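Local coordinates for protein MstE (Scytonema sp. PCC 10023, PDB 6SBF) that probably cyclises linear isoprenoid precursors into complex merosterol-type scaffolds, acting as a single-domain class II terpene cyclase built on an alpha6-alpha6 barrel, at residues 135-140 against 187-192; 222-227 against 275-280; 308-313 against 327-332. The protein carries 1 engineered substitution. All blocks are in the same frame, centred on the assembly; numbering follows the deposited sequence.

Contact 1 (135-140 against 187-192); sequences AALATH and PEFRSR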
ATOM      1  N   ALA A 135      -5.945  16.523  11.155  1.00 14.07           N
ATOM      2  CA  ALA A 135      -5.286  17.830  11.370  1.00 15.71           C
ATOM      3  C   ALA A 135      -3.757  17.673  11.311  1.00 14.12           C
ATOM      4  O   ALA A 135      -3.097  18.460  10.638  1.00 15.90           O
ATOM      5  CB  ALA A 135      -5.777  18.418  12.668  1.00 14.85           C
ATOM      6  N   ALA A 136      -3.243  16.632  11.944  1.00 13.51           N
ATOM      7  CA  ALA A 136      -1.818  16.369  11.962  1.00 15.01           C
ATOM      8  C   ALA A 136      -1.343  16.110  10.535  1.00 15.25           C
ATOM      9  O   ALA A 136      -0.222  16.541  10.195  1.00 16.06           O
ATOM     10  CB  ALA A 136      -1.480  15.212  12.854  1.00 17.41           C
ATOM     11  N   LEU A 137      -2.106  15.417   9.720  1.00 15.18           N
ATOM     12  CA  LEU A 137      -1.695  15.194   8.310  1.00 17.00           C
ATOM     13  C   LEU A 137      -1.475  16.508   7.607  1.00 17.41           C
ATOM     14  O   LEU A 137      -0.531  16.577   6.777  1.00 18.46           O
ATOM     15  CB  LEU A 137      -2.749  14.488   7.502  1.00 23.32           C
ATOM     16  CG  LEU A 137      -2.735  13.018   7.582  1.00 22.56           C
ATOM     17  CD1 LEU A 137      -3.862  12.426   6.735  1.00 17.74           C
ATOM     18  CD2 LEU A 137      -1.412  12.427   7.136  1.00 25.40           C
ATOM     19  N   ALA A 138      -2.250  17.519   7.915  1.00 17.45           N
ATOM     20  CA  ALA A 138      -2.137  18.800   7.215  1.00 20.17           C
ATOM     21  C   ALA A 138      -0.745  19.381   7.445  1.00 19.14           C
ATOM     22  O   ALA A 138      -0.226  20.073   6.543  1.00 22.71           O
ATOM     23  CB  ALA A 138      -3.239  19.717   7.642  1.00 22.06           C
ATOM     24  N   THR A 139      -0.123  19.077   8.577  0.50 17.41           N
ATOM     25  CA  THR A 139       1.220  19.596   8.910  0.50 17.62           C
ATOM     26  C   THR A 139       2.288  19.090   7.922  0.50 16.62           C
ATOM     27  O   THR A 139       3.321  19.749   7.798  0.50 21.49           O
ATOM     28  CB  THR A 139       1.573  19.236  10.355  0.50 17.39           C
ATOM     29  OG1 THR A 139       0.482  19.656  11.181  0.50 23.51           O
ATOM     30  CG2 THR A 139       2.859  19.897  10.787  0.50 18.49           C
ATOM     31  N   HIS A 140       2.042  17.957   7.272  1.00 16.19           N
ATOM     32  CA  HIS A 140       2.969  17.303   6.353  1.00 14.66           C
ATOM     33  C   HIS A 140       2.818  17.790   4.906  1.00 15.30           C
ATOM     34  O   HIS A 140       3.641  17.361   4.069  1.00 15.50           O
ATOM     35  CB  HIS A 140       2.768  15.801   6.453  1.00 14.61           C
ATOM     36  CG  HIS A 140       3.171  15.220   7.750  1.00 14.43           C
ATOM     37  ND1 HIS A 140       4.491  15.089   8.144  1.00 20.41           N
ATOM     38  CD2 HIS A 140       2.453  14.690   8.724  1.00 17.07           C
ATOM     39  CE1 HIS A 140       4.517  14.495   9.333  1.00 20.65           C
ATOM     40  NE2 HIS A 140       3.305  14.248   9.698  1.00 17.42           N
ATOM     41  N   PRO A 187     -11.179  11.666   1.122  1.00 19.50           N
ATOM     42  CA  PRO A 187     -11.844  12.713   0.343  1.00 20.51           C
ATOM     43  C   PRO A 187     -11.475  14.113   0.832  1.00 20.18           C
ATOM     44  O   PRO A 187     -11.506  15.044   0.087  1.00 24.35           O
ATOM     45  CB  PRO A 187     -13.339  12.499   0.641  1.00 26.40           C
ATOM     46  CG  PRO A 187     -13.451  11.120   1.177  1.00 33.22           C
ATOM     47  CD  PRO A 187     -12.115  10.663   1.655  1.00 21.76           C
ATOM     48  N   GLU A 188     -11.072  14.238   2.097  1.00 21.26           N
ATOM     49  CA  GLU A 188     -10.716  15.550   2.686  1.00 21.32           C
ATOM     50  C   GLU A 188      -9.422  16.104   2.053  1.00 19.97           C
ATOM     51  O   GLU A 188      -9.243  17.336   2.074  1.00 22.64           O
ATOM     52  CB  GLU A 188     -10.577  15.426   4.218  1.00 25.60           C
ATOM     53  CG  GLU A 188     -11.815  14.974   4.950  1.00 29.00           C
ATOM     54  CD  GLU A 188     -12.045  13.471   5.097  1.00 27.47           C
ATOM     55  OE1 GLU A 188     -11.245  12.649   4.478  1.00 28.59           O
ATOM     56  OE2 GLU A 188     -13.078  13.156   5.769  1.00 43.28           O
ATOM     57  N   PHE A 189      -8.559  15.229   1.533  1.00 18.28           N
ATOM     58  CA  PHE A 189      -7.222  15.623   1.001  1.00 17.06           C
ATOM     59  C   PHE A 189      -7.166  15.499  -0.530  1.00 17.33           C
ATOM     60  O   PHE A 189      -6.229  16.004  -1.102  1.00 18.18           O
ATOM     61  CB  PHE A 189      -6.113  14.782   1.647  1.00 16.85           C
ATOM     62  CG  PHE A 189      -5.837  15.215   3.047  1.00 18.13           C
ATOM     63  CD1 PHE A 189      -6.517  14.667   4.114  1.00 20.74           C
ATOM     64  CD2 PHE A 189      -4.890  16.171   3.291  1.00 21.72           C
ATOM     65  CE1 PHE A 189      -6.241  15.122   5.385  1.00 22.64           C
ATOM     66  CE2 PHE A 189      -4.637  16.611   4.571  1.00 24.18           C
ATOM     67  CZ  PHE A 189      -5.345  16.115   5.611  1.00 23.85           C
ATOM     68  N   ARG A 190      -8.121  14.854  -1.153  1.00 17.28           N
ATOM     69  CA  ARG A 190      -8.017  14.457  -2.562  1.00 17.89           C
ATOM     70  C   ARG A 190      -7.841  15.717  -3.415  1.00 17.12           C
ATOM     71  O   ARG A 190      -6.910  15.798  -4.282  1.00 18.78           O
ATOM     72  CB  ARG A 190      -9.257  13.655  -2.975  1.00 19.13           C
ATOM     73  CG  ARG A 190      -9.137  13.144  -4.393  1.00 22.56           C
ATOM     74  CD  ARG A 190     -10.421  12.615  -4.907  1.00 27.88           C
ATOM     75  NE  ARG A 190     -11.106  11.694  -4.073  1.00 39.86           N
ATOM     76  CZ  ARG A 190     -12.336  11.873  -3.602  1.00 38.69           C
ATOM     77  NH1 ARG A 190     -13.038  12.982  -3.831  1.00 48.43           N
ATOM     78  NH2 ARG A 190     -12.843  10.929  -2.870  1.00 36.54           N
ATOM     79  N   SER A 191      -8.673  16.730  -3.262  1.00 19.80           N
ATOM     80  CA  SER A 191      -8.575  17.982  -4.055  1.00 20.23           C
ATOM     81  C   SER A 191      -7.256  18.724  -3.805  1.00 19.49           C
ATOM     82  O   SER A 191      -6.666  19.214  -4.771  1.00 21.30           O
ATOM     83  CB  SER A 191      -9.751  18.902  -3.771  1.00 30.54           C
ATOM     84  OG  SER A 191      -9.574  20.116  -4.495  1.00 41.54           O
ATOM     85  N   ARG A 192      -6.789  18.790  -2.573  1.00 18.85           N
ATOM     86  CA  ARG A 192      -5.569  19.537  -2.228  1.00 20.00           C
ATOM     87  C   ARG A 192      -4.356  18.847  -2.882  1.00 18.54           C
ATOM     88  O   ARG A 192      -3.429  19.571  -3.286  1.00 22.68           O
ATOM     89  CB  ARG A 192      -5.368  19.588  -0.709  1.00 22.59           C
ATOM     90  CG  ARG A 192      -4.139  20.364  -0.243  1.00 28.79           C
ATOM     91  CD  ARG A 192      -3.953  21.825  -0.657  1.00 36.07           C
ATOM     92  NE  ARG A 192      -5.022  22.741  -0.243  1.00 50.67           N
ATOM     93  CZ  ARG A 192      -4.968  23.608   0.789  1.00 50.56           C
ATOM     94  NH1 ARG A 192      -6.013  24.372   1.077  1.00 61.27           N
ATOM     95  NH2 ARG A 192      -3.878  23.695   1.535  1.00 63.04           N
TER
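Leu137 and Phe189 make a small hydrophobic contact between two helices of the alpha6-alpha6 barrel, where the C-terminal part of helix 128-138 meets the beginning of helix 187-200. The two backbones stay well apart: the nearest pair of CA atoms, those of Ala138 and Phe189, lie 8.6 Å from each other, and the phenylalanine spans the interval. An aromatic side chain suits this place because it is long and stiff enough to bridge a wide gap without needing a polar partner. Its CG lies anti to the carbonyl carbon (chi1 -75°), and the far end of the ring is thereby carried to the other helix.

Leu137 meets that end with two of its carbons. CB of Leu137 comes to 3.6 Å from CZ of Phe189, while CD1 of Leu137 reaches CE1 of Phe189 at 3.8 Å. The leucine thus grips the outer end of the ring from two points, and the two side chains cross at a slant. Its side chain also packs on Ala109, Thr112 and Leu116 of helix 109-121 and on Val183 of helix 177-183. Since Phe189 rests on Val183 as well, the pair belongs to a hydrophobic junction of several helices, and leucine, bulky and wholly apolar, can serve all these neighbours at once.

No hydrogen bond joins the two segments, and their mutual burial is only 122 Å². Within the first segment the backbone N of His140 bonds to O of Leu137, and NE2 of His140 hydrogen-bonds to OE1 of Glu98. The small Ala138 puts no bulk beside the ring; CZ of Phe189 lies 4.1 Å from the backbone N of Ala138.

Contact 2 (222-227 against 275-280); sequences TAEALA and LLLNTV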
ATOM      1  N   THR A 222      -2.668   6.316  -7.247  1.00 11.78           N
ATOM      2  CA  THR A 222      -2.846   7.658  -7.842  1.00 11.74           C
ATOM      3  C   THR A 222      -4.021   7.633  -8.822  1.00 11.43           C
ATOM      4  O   THR A 222      -4.895   8.539  -8.766  1.00 12.59           O
ATOM      5  CB  THR A 222      -1.572   8.160  -8.514  1.00 12.10           C
ATOM      6  OG1 THR A 222      -0.483   8.215  -7.579  1.00 12.78           O
ATOM      7  CG2 THR A 222      -1.824   9.541  -9.056  1.00 13.49           C
ATOM      8  N   ALA A 223      -4.043   6.650  -9.714  1.00 11.65           N
ATOM      9  CA  ALA A 223      -5.135   6.562 -10.689  1.00 12.31           C
ATOM     10  C   ALA A 223      -6.487   6.406  -9.959  1.00 12.10           C
ATOM     11  O   ALA A 223      -7.502   6.984 -10.407  1.00 13.22           O
ATOM     12  CB  ALA A 223      -4.891   5.445 -11.636  1.00 12.72           C
ATOM     13  N   GLU A 224      -6.501   5.629  -8.878  1.00 12.06           N
ATOM     14  CA  GLU A 224      -7.753   5.458  -8.109  1.00 12.77           C
ATOM     15  C   GLU A 224      -8.177   6.798  -7.509  1.00 13.35           C
ATOM     16  O   GLU A 224      -9.403   7.118  -7.496  1.00 15.16           O
ATOM     17  CB  GLU A 224      -7.533   4.446  -6.989  1.00 13.26           C
ATOM     18  CG  GLU A 224      -7.524   3.003  -7.427  1.00 14.20           C
ATOM     19  CD  GLU A 224      -7.131   2.003  -6.344  1.00 15.24           C
ATOM     20  OE1 GLU A 224      -6.716   2.442  -5.215  1.00 18.33           O
ATOM     21  OE2 GLU A 224      -7.225   0.788  -6.634  1.00 18.70           O
ATOM     22  N   ALA A 225      -7.267   7.637  -7.006  1.00 13.52           N
ATOM     23  CA  ALA A 225      -7.643   8.944  -6.402  1.00 14.82           C
ATOM     24  C   ALA A 225      -8.186   9.836  -7.499  1.00 15.45           C
ATOM     25  O   ALA A 225      -9.183  10.557  -7.301  1.00 16.57           O
ATOM     26  CB  ALA A 225      -6.475   9.587  -5.717  1.00 15.72           C
ATOM     27  N   LEU A 226      -7.542   9.851  -8.657  1.00 13.30           N
ATOM     28  CA  LEU A 226      -8.051  10.656  -9.784  1.00 14.16           C
ATOM     29  C   LEU A 226      -9.446  10.163 -10.182  1.00 14.44           C
ATOM     30  O   LEU A 226     -10.330  10.991 -10.481  1.00 16.96           O
ATOM     31  CB  LEU A 226      -7.054  10.608 -10.955  1.00 14.90           C
ATOM     32  CG  LEU A 226      -5.687  11.257 -10.696  1.00 15.70           C
ATOM     33  CD1 LEU A 226      -4.804  11.030 -11.916  1.00 17.73           C
ATOM     34  CD2 LEU A 226      -5.796  12.735 -10.310  1.00 17.40           C
ATOM     35  N   ALA A 227      -9.639   8.863 -10.269  1.00 13.56           N
ATOM     36  CA  ALA A 227     -10.943   8.307 -10.645  1.00 15.01           C
ATOM     37  C   ALA A 227     -12.008   8.701  -9.607  1.00 15.94           C
ATOM     38  O   ALA A 227     -13.111   9.090  -9.980  1.00 17.71           O
ATOM     39  CB  ALA A 227     -10.905   6.815 -10.768  1.00 16.79           C
ATOM     40  N   LEU A 275      -5.974  -2.028 -13.243  1.00 12.32           N
ATOM     41  CA  LEU A 275      -6.703  -2.468 -14.458  1.00 14.06           C
ATOM     42  C   LEU A 275      -8.235  -2.460 -14.233  1.00 14.48           C
ATOM     43  O   LEU A 275      -8.965  -2.499 -15.204  1.00 16.37           O
ATOM     44  CB  LEU A 275      -6.237  -3.840 -14.937  1.00 15.03           C
ATOM     45  CG  LEU A 275      -4.787  -3.901 -15.451  1.00 17.92           C
ATOM     46  CD1 LEU A 275      -4.410  -5.341 -15.683  1.00 22.05           C
ATOM     47  CD2 LEU A 275      -4.598  -3.053 -16.679  1.00 21.64           C
ATOM     48  N   LEU A 276      -8.706  -2.371 -12.989  1.00 14.21           N
ATOM     49  CA  LEU A 276     -10.153  -2.245 -12.712  1.00 14.68           C
ATOM     50  C   LEU A 276     -10.639  -0.858 -13.082  1.00 15.68           C
ATOM     51  O   LEU A 276     -11.877  -0.654 -13.081  1.00 18.69           O
ATOM     52  CB  LEU A 276     -10.409  -2.530 -11.254  1.00 15.90           C
ATOM     53  CG  LEU A 276     -10.146  -3.987 -10.865  1.00 19.40           C
ATOM     54  CD1 LEU A 276     -10.266  -4.125  -9.388  1.00 24.10           C
ATOM     55  CD2 LEU A 276     -11.183  -4.895 -11.548  1.00 24.04           C
ATOM     56  N   LEU A 277      -9.759   0.082 -13.413  1.00 15.54           N
ATOM     57  CA  LEU A 277     -10.220   1.465 -13.706  1.00 16.95           C
ATOM     58  C   LEU A 277     -10.688   1.631 -15.147  1.00 17.46           C
ATOM     59  O   LEU A 277     -11.133   2.731 -15.471  1.00 22.14           O
ATOM     60  CB  LEU A 277      -9.115   2.455 -13.332  1.00 14.12           C
ATOM     61  CG  LEU A 277      -8.774   2.433 -11.851  1.00 15.64           C
ATOM     62  CD1 LEU A 277      -7.600   3.354 -11.571  1.00 16.20           C
ATOM     63  CD2 LEU A 277      -9.966   2.826 -10.955  1.00 17.93           C
ATOM     64  N   ASN A 278     -10.651   0.579 -15.928  1.00 16.90           N
ATOM     65  CA  ASN A 278     -11.244   0.556 -17.279  1.00 17.97           C
ATOM     66  C   ASN A 278     -12.075  -0.712 -17.374  1.00 19.18           C
ATOM     67  O   ASN A 278     -11.547  -1.788 -17.294  1.00 20.93           O
ATOM     68  CB  ASN A 278     -10.188   0.639 -18.390  1.00 19.51           C
ATOM     69  CG  ASN A 278     -10.811   0.599 -19.774  1.00 20.17           C
ATOM     70  OD1 ASN A 278     -11.578  -0.300 -20.062  1.00 25.99           O
ATOM     71  ND2 ASN A 278     -10.528   1.591 -20.584  1.00 23.37           N
ATOM     72  N   THR A 279     -13.383  -0.539 -17.544  1.00 23.00           N
ATOM     73  CA  THR A 279     -14.309  -1.689 -17.536  1.00 26.75           C
ATOM     74  C   THR A 279     -14.888  -1.960 -18.906  1.00 28.64           C
ATOM     75  O   THR A 279     -15.710  -2.886 -18.974  1.00 35.31           O
ATOM     76  CB  THR A 279     -15.406  -1.530 -16.487  1.00 35.82           C
ATOM     77  OG1 THR A 279     -16.127  -0.337 -16.806  1.00 42.07           O
ATOM     78  CG2 THR A 279     -14.822  -1.504 -15.086  1.00 45.46           C
ATOM     79  N   VAL A 280     -14.419  -1.273 -19.941  1.00 26.88           N
ATOM     80  CA  VAL A 280     -14.991  -1.457 -21.293  1.00 27.30           C
ATOM     81  C   VAL A 280     -14.006  -2.221 -22.196  1.00 30.01           C
ATOM     82  O   VAL A 280     -14.490  -2.912 -23.093  1.00 36.29           O
ATOM     83  CB  VAL A 280     -15.406  -0.097 -21.891  1.00 36.61           C
ATOM     84  CG1 VAL A 280     -16.439   0.591 -21.012  1.00 35.95           C
ATOM     85  CG2 VAL A 280     -14.226   0.827 -22.134  1.00 43.98           C
TER
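A type I beta turn running from Leu275 to Asn278, at the end of helix 265-275, sets Leu277 against helix 215-229, where Ala223, Glu224 and Ala227 receive it. The leucine is the one residue of its segment to touch 222-227, and its two methyl groups divide the work. CD1 of Leu277 presses on CB of Ala223 at 3.4 Å, tighter than carbons usually sit, and also lies 3.7 Å from the backbone N of Glu224. CD2 of Leu277 faces the next turn, 4.1 Å from CB of Ala227. Alanines four residues apart suit this spot: their small methyls let a branched side chain settle close to the helix backbone.

The Glu224 side chain joins in with its CG, 4.2 Å from CD1 of Leu277, and crosses the leucine at about a right angle. Its chain runs on extended beyond CG (chi2 173°), and OE1 makes a salt bridge with Arg273, so a charged residue can border an apolar contact.

Behind the leucine, Asn278 fixes the loop through an Asx turn. OD1 of Asn278 accepts from N of Val280 at 3.0 Å, with a moderately bent angle of 145°, and from N of Asp281, while ND2 bonds to Glu239.

Helix 235-248 lies against both partners, Val242 touching Leu277 and Ile238 touching Ala227; the loop then leads into helix 282-298, whose Arg288 bonds to O of Leu275.

Contact 3 (308-313 against 327-332); sequences SAYLRI and WRYYDE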
ATOM      1  N   SER A 308       6.373 -10.405  -1.105  1.00 12.32           N
ATOM      2  CA  SER A 308       7.016  -9.613  -2.169  1.00 12.89           C
ATOM      3  C   SER A 308       6.798  -8.135  -1.976  1.00 11.95           C
ATOM      4  O   SER A 308       6.972  -7.372  -2.925  1.00 13.42           O
ATOM      5  CB  SER A 308       6.636 -10.120  -3.566  1.00 14.16           C
ATOM      6  OG  SER A 308       5.220 -10.060  -3.750  1.00 15.06           O
ATOM      7  N   ALA A 309       6.393  -7.687  -0.789  1.00 11.64           N
ATOM      8  CA  ALA A 309       6.184  -6.270  -0.509  1.00 11.61           C
ATOM      9  C   ALA A 309       7.508  -5.632  -0.124  1.00 12.10           C
ATOM     10  O   ALA A 309       7.866  -5.581   1.016  1.00 15.14           O
ATOM     11  CB  ALA A 309       5.132  -6.078   0.538  1.00 12.14           C
ATOM     12  N   TYR A 310       8.230  -5.177  -1.163  1.00 12.85           N
ATOM     13  CA  TYR A 310       9.609  -4.686  -1.013  1.00 13.24           C
ATOM     14  C   TYR A 310       9.629  -3.226  -0.667  1.00 13.48           C
ATOM     15  O   TYR A 310       9.242  -2.377  -1.510  1.00 15.51           O
ATOM     16  CB  TYR A 310      10.482  -5.029  -2.211  1.00 13.44           C
ATOM     17  CG  TYR A 310      10.741  -6.501  -2.380  1.00 13.70           C
ATOM     18  CD1 TYR A 310      11.376  -7.238  -1.403  1.00 16.11           C
ATOM     19  CD2 TYR A 310      10.350  -7.195  -3.494  1.00 15.97           C
ATOM     20  CE1 TYR A 310      11.589  -8.602  -1.550  1.00 16.86           C
ATOM     21  CE2 TYR A 310      10.560  -8.542  -3.672  1.00 17.20           C
ATOM     22  CZ  TYR A 310      11.201  -9.273  -2.694  1.00 16.02           C
ATOM     23  OH  TYR A 310      11.379 -10.604  -2.876  1.00 21.10           O
ATOM     24  N   LEU A 311      10.066  -2.938   0.553  1.00 14.03           N
ATOM     25  CA  LEU A 311      10.139  -1.611   1.173  1.00 13.84           C
ATOM     26  C   LEU A 311      11.623  -1.201   1.149  1.00 14.77           C
ATOM     27  O   LEU A 311      12.484  -1.915   1.743  1.00 17.00           O
ATOM     28  CB  LEU A 311       9.606  -1.695   2.594  1.00 15.41           C
ATOM     29  CG  LEU A 311       9.580  -0.411   3.395  1.00 18.72           C
ATOM     30  CD1 LEU A 311       8.561   0.535   2.827  1.00 23.16           C
ATOM     31  CD2 LEU A 311       9.271  -0.748   4.852  1.00 21.66           C
ATOM     32  N   ARG A 312      11.912  -0.087   0.557  1.00 15.11           N
ATOM     33  CA  ARG A 312      13.286   0.367   0.480  1.00 15.76           C
ATOM     34  C   ARG A 312      13.542   1.459   1.479  1.00 15.93           C
ATOM     35  O   ARG A 312      12.637   2.230   1.843  1.00 19.11           O
ATOM     36  CB  ARG A 312      13.593   0.549  -0.962  1.00 25.27           C
ATOM     37  CG  ARG A 312      13.006   1.791  -1.463  1.00 23.29           C
ATOM     38  CD  ARG A 312      13.140   1.571  -2.989  1.00 29.22           C
ATOM     39  NE  ARG A 312      12.527   2.681  -3.606  1.00 27.13           N
ATOM     40  CZ  ARG A 312      12.348   2.994  -4.951  1.00 19.95           C
ATOM     41  NH1 ARG A 312      11.754   4.135  -5.187  1.00 17.49           N
ATOM     42  NH2 ARG A 312      12.716   2.261  -5.972  1.00 25.16           N
ATOM     43  N   ILE A 313      14.787   1.484   1.956  1.00 14.66           N
ATOM     44  CA  ILE A 313      15.232   2.495   2.909  1.00 15.93           C
ATOM     45  C   ILE A 313      16.272   3.331   2.182  1.00 16.15           C
ATOM     46  O   ILE A 313      17.467   3.030   2.187  1.00 16.84           O
ATOM     47  CB  ILE A 313      15.792   1.859   4.168  1.00 20.99           C
ATOM     48  CG1 ILE A 313      14.807   0.838   4.764  1.00 25.30           C
ATOM     49  CG2 ILE A 313      16.154   3.008   5.097  1.00 23.36           C
ATOM     50  CD1 ILE A 313      13.358   1.356   5.023  1.00 32.36           C
ATOM     51  N   TRP A 327      20.694  -0.645  -4.692  1.00 17.39           N
ATOM     52  CA  TRP A 327      19.823  -1.389  -3.766  1.00 17.11           C
ATOM     53  C   TRP A 327      20.359  -2.793  -3.592  1.00 17.86           C
ATOM     54  O   TRP A 327      20.652  -3.473  -4.597  1.00 21.84           O
ATOM     55  CB  TRP A 327      18.352  -1.468  -4.200  1.00 21.38           C
ATOM     56  CG  TRP A 327      17.703  -0.136  -4.361  1.00 20.00           C
ATOM     57  CD1 TRP A 327      17.300   0.498  -5.501  1.00 18.86           C
ATOM     58  CD2 TRP A 327      17.362   0.735  -3.285  1.00 16.16           C
ATOM     59  NE1 TRP A 327      16.786   1.724  -5.183  1.00 19.55           N
ATOM     60  CE2 TRP A 327      16.810   1.897  -3.845  1.00 16.32           C
ATOM     61  CE3 TRP A 327      17.492   0.641  -1.886  1.00 16.23           C
ATOM     62  CZ2 TRP A 327      16.439   2.986  -3.089  1.00 18.77           C
ATOM     63  CZ3 TRP A 327      17.169   1.741  -1.150  1.00 16.85           C
ATOM     64  CH2 TRP A 327      16.618   2.875  -1.737  1.00 18.31           C
ATOM     65  N   ARG A 328      20.359  -3.227  -2.344  1.00 21.01           N
ATOM     66  CA  ARG A 328      20.600  -4.622  -1.981  1.00 22.88           C
ATOM     67  C   ARG A 328      19.475  -5.081  -1.041  1.00 19.28           C
ATOM     68  O   ARG A 328      18.925  -4.245  -0.347  1.00 19.98           O
ATOM     69  CB  ARG A 328      21.921  -4.748  -1.230  1.00 23.92           C
ATOM     70  CG  ARG A 328      23.147  -4.415  -2.079  1.00 31.34           C
ATOM     71  CD  ARG A 328      24.425  -4.667  -1.321  1.00 34.31           C
ATOM     72  NE  ARG A 328      24.541  -3.774  -0.173  1.00 41.32           N
ATOM     73  CZ  ARG A 328      25.475  -3.926   0.753  1.00 50.20           C
ATOM     74  NH1 ARG A 328      25.544  -3.109   1.791  1.00 56.45           N
ATOM     75  NH2 ARG A 328      26.344  -4.906   0.614  1.00 44.33           N
ATOM     76  N   TYR A 329      19.227  -6.365  -1.010  1.00 17.71           N
ATOM     77  CA  TYR A 329      18.199  -6.962  -0.138  1.00 16.73           C
ATOM     78  C   TYR A 329      18.862  -7.199   1.217  1.00 17.19           C
ATOM     79  O   TYR A 329      19.873  -7.894   1.271  1.00 20.13           O
ATOM     80  CB  TYR A 329      17.585  -8.207  -0.786  1.00 18.87           C
ATOM     81  CG  TYR A 329      16.785  -7.788  -1.997  1.00 18.84           C
ATOM     82  CD1 TYR A 329      17.404  -7.611  -3.222  1.00 21.24           C
ATOM     83  CD2 TYR A 329      15.436  -7.487  -1.867  1.00 18.21           C
ATOM     84  CE1 TYR A 329      16.681  -7.150  -4.309  1.00 22.33           C
ATOM     85  CE2 TYR A 329      14.701  -7.016  -2.937  1.00 19.67           C
ATOM     86  CZ  TYR A 329      15.338  -6.850  -4.148  1.00 20.99           C
ATOM     87  OH  TYR A 329      14.668  -6.364  -5.237  1.00 22.08           O
ATOM     88  N   TYR A 330      18.391  -6.550   2.265  1.00 18.47           N
ATOM     89  CA  TYR A 330      19.012  -6.531   3.615  1.00 18.17           C
ATOM     90  C   TYR A 330      19.316  -7.959   4.071  1.00 18.11           C
ATOM     91  O   TYR A 330      20.437  -8.246   4.538  1.00 21.56           O
ATOM     92  CB  TYR A 330      18.113  -5.845   4.643  1.00 19.71           C
ATOM     93  CG  TYR A 330      18.767  -5.729   5.995  1.00 20.77           C
ATOM     94  CD1 TYR A 330      19.632  -4.685   6.254  1.00 21.63           C
ATOM     95  CD2 TYR A 330      18.447  -6.594   7.028  1.00 24.15           C
ATOM     96  CE1 TYR A 330      20.244  -4.526   7.484  1.00 24.26           C
ATOM     97  CE2 TYR A 330      19.045  -6.455   8.269  1.00 26.10           C
ATOM     98  CZ  TYR A 330      19.939  -5.419   8.495  1.00 28.16           C
ATOM     99  OH  TYR A 330      20.480  -5.289   9.732  1.00 36.06           O
ATOM    100  N   ASP A 331      18.373  -8.871   3.863  1.00 21.10           N
ATOM    101  CA  ASP A 331      18.528 -10.243   4.387  1.00 23.47           C
ATOM    102  C   ASP A 331      19.598 -11.019   3.611  1.00 24.97           C
ATOM    103  O   ASP A 331      20.069 -12.029   4.100  1.00 32.65           O
ATOM    104  CB  ASP A 331      17.204 -10.979   4.348  1.00 31.95           C
ATOM    105  CG  ASP A 331      16.312 -10.536   5.495  1.00 46.51           C
ATOM    106  OD1 ASP A 331      16.845 -10.305   6.610  1.00 62.77           O
ATOM    107  OD2 ASP A 331      15.112 -10.367   5.247  1.00 89.42           O
ATOM    108  N   GLU A 332      20.059 -10.532   2.482  1.00 24.12           N
ATOM    109  CA  GLU A 332      21.065 -11.207   1.627  1.00 27.00           C
ATOM    110  C   GLU A 332      22.479 -10.667   1.857  1.00 27.90           C
ATOM    111  O   GLU A 332      23.416 -11.205   1.227  1.00 34.12           O
ATOM    112  CB  GLU A 332      20.684 -10.991   0.168  1.00 28.16           C
ATOM    113  CG  GLU A 332      19.377 -11.641  -0.175  1.00 27.38           C
ATOM    114  CD  GLU A 332      18.910 -11.509  -1.591  1.00 34.83           C
ATOM    115  OE1 GLU A 332      17.799 -11.948  -1.816  1.00 40.23           O
ATOM    116  OE2 GLU A 332      19.649 -10.940  -2.448  1.00 44.26           O
TER
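Tyr310 and Arg312 on one side, Tyr329 and Trp327 on the other, meet from and beside the two outer strands of a small mixed sheet, 311-313 and 328-329. With middle strand 342-344 intervening, the link is made by side chains and not by backbone bonds.

The tyrosines form a T-shaped pair: the edge of Tyr329 points at the face of Tyr310, with centroids 5.2 Å apart and planes at 74°. CE2 of Tyr329 comes nearest, 3.7 Å from CD1 of Tyr310. Tyrosine suits position 310 because its ring packs while OH bonds to NE2 of His260; the Tyr329 ring offers an edge to Tyr310 and pi electrons to Lys259.

Arg312 lays its methylenes across one face of Trp327. CG sits between the backbone N and the carbonyl carbon (chi1 77°), and the extended chain carries CD over the six-membered ring, 3.9 Å from its centroid, in a CH-pi contact. The guanidinium lies nearly parallel to the indole; Asn322 and O of Tyr210 hold the arginine's nitrogens. At the indole edge, CZ3 of Trp327 is 3.6 Å from O of Ile313. With an alanine in place of Trp327, the Arg312 methylenes would probably lose their flat support, leaving a gap beside them.

Tyr310, Trp327 and Tyr329 all touch Ile343 of the middle strand, in a three-stranded mixed sheet of order 311-313, 342-344, 328-329.

Overall arrangement
From the N terminus the three contacts follow in series, each closing before the next opens, so none nests or crosses. Contact 1 joins helices 128-138 and 187-200; 46 residues lie between its segments. Contact 2 closes a loop of similar length, joining helix 215-229 to the loop after helix 265-275. The two touch directly where CD of Arg190 packs 3.4 Å from O of Ala225, on helices that follow each other in the chain. Contact 3 closes a shorter, 13-residue loop without helix or strand and brings the side chains of the small sheet's two edge strands together; it lies across the chain's centre from contact 2, their nearest atoms about 13 Å apart.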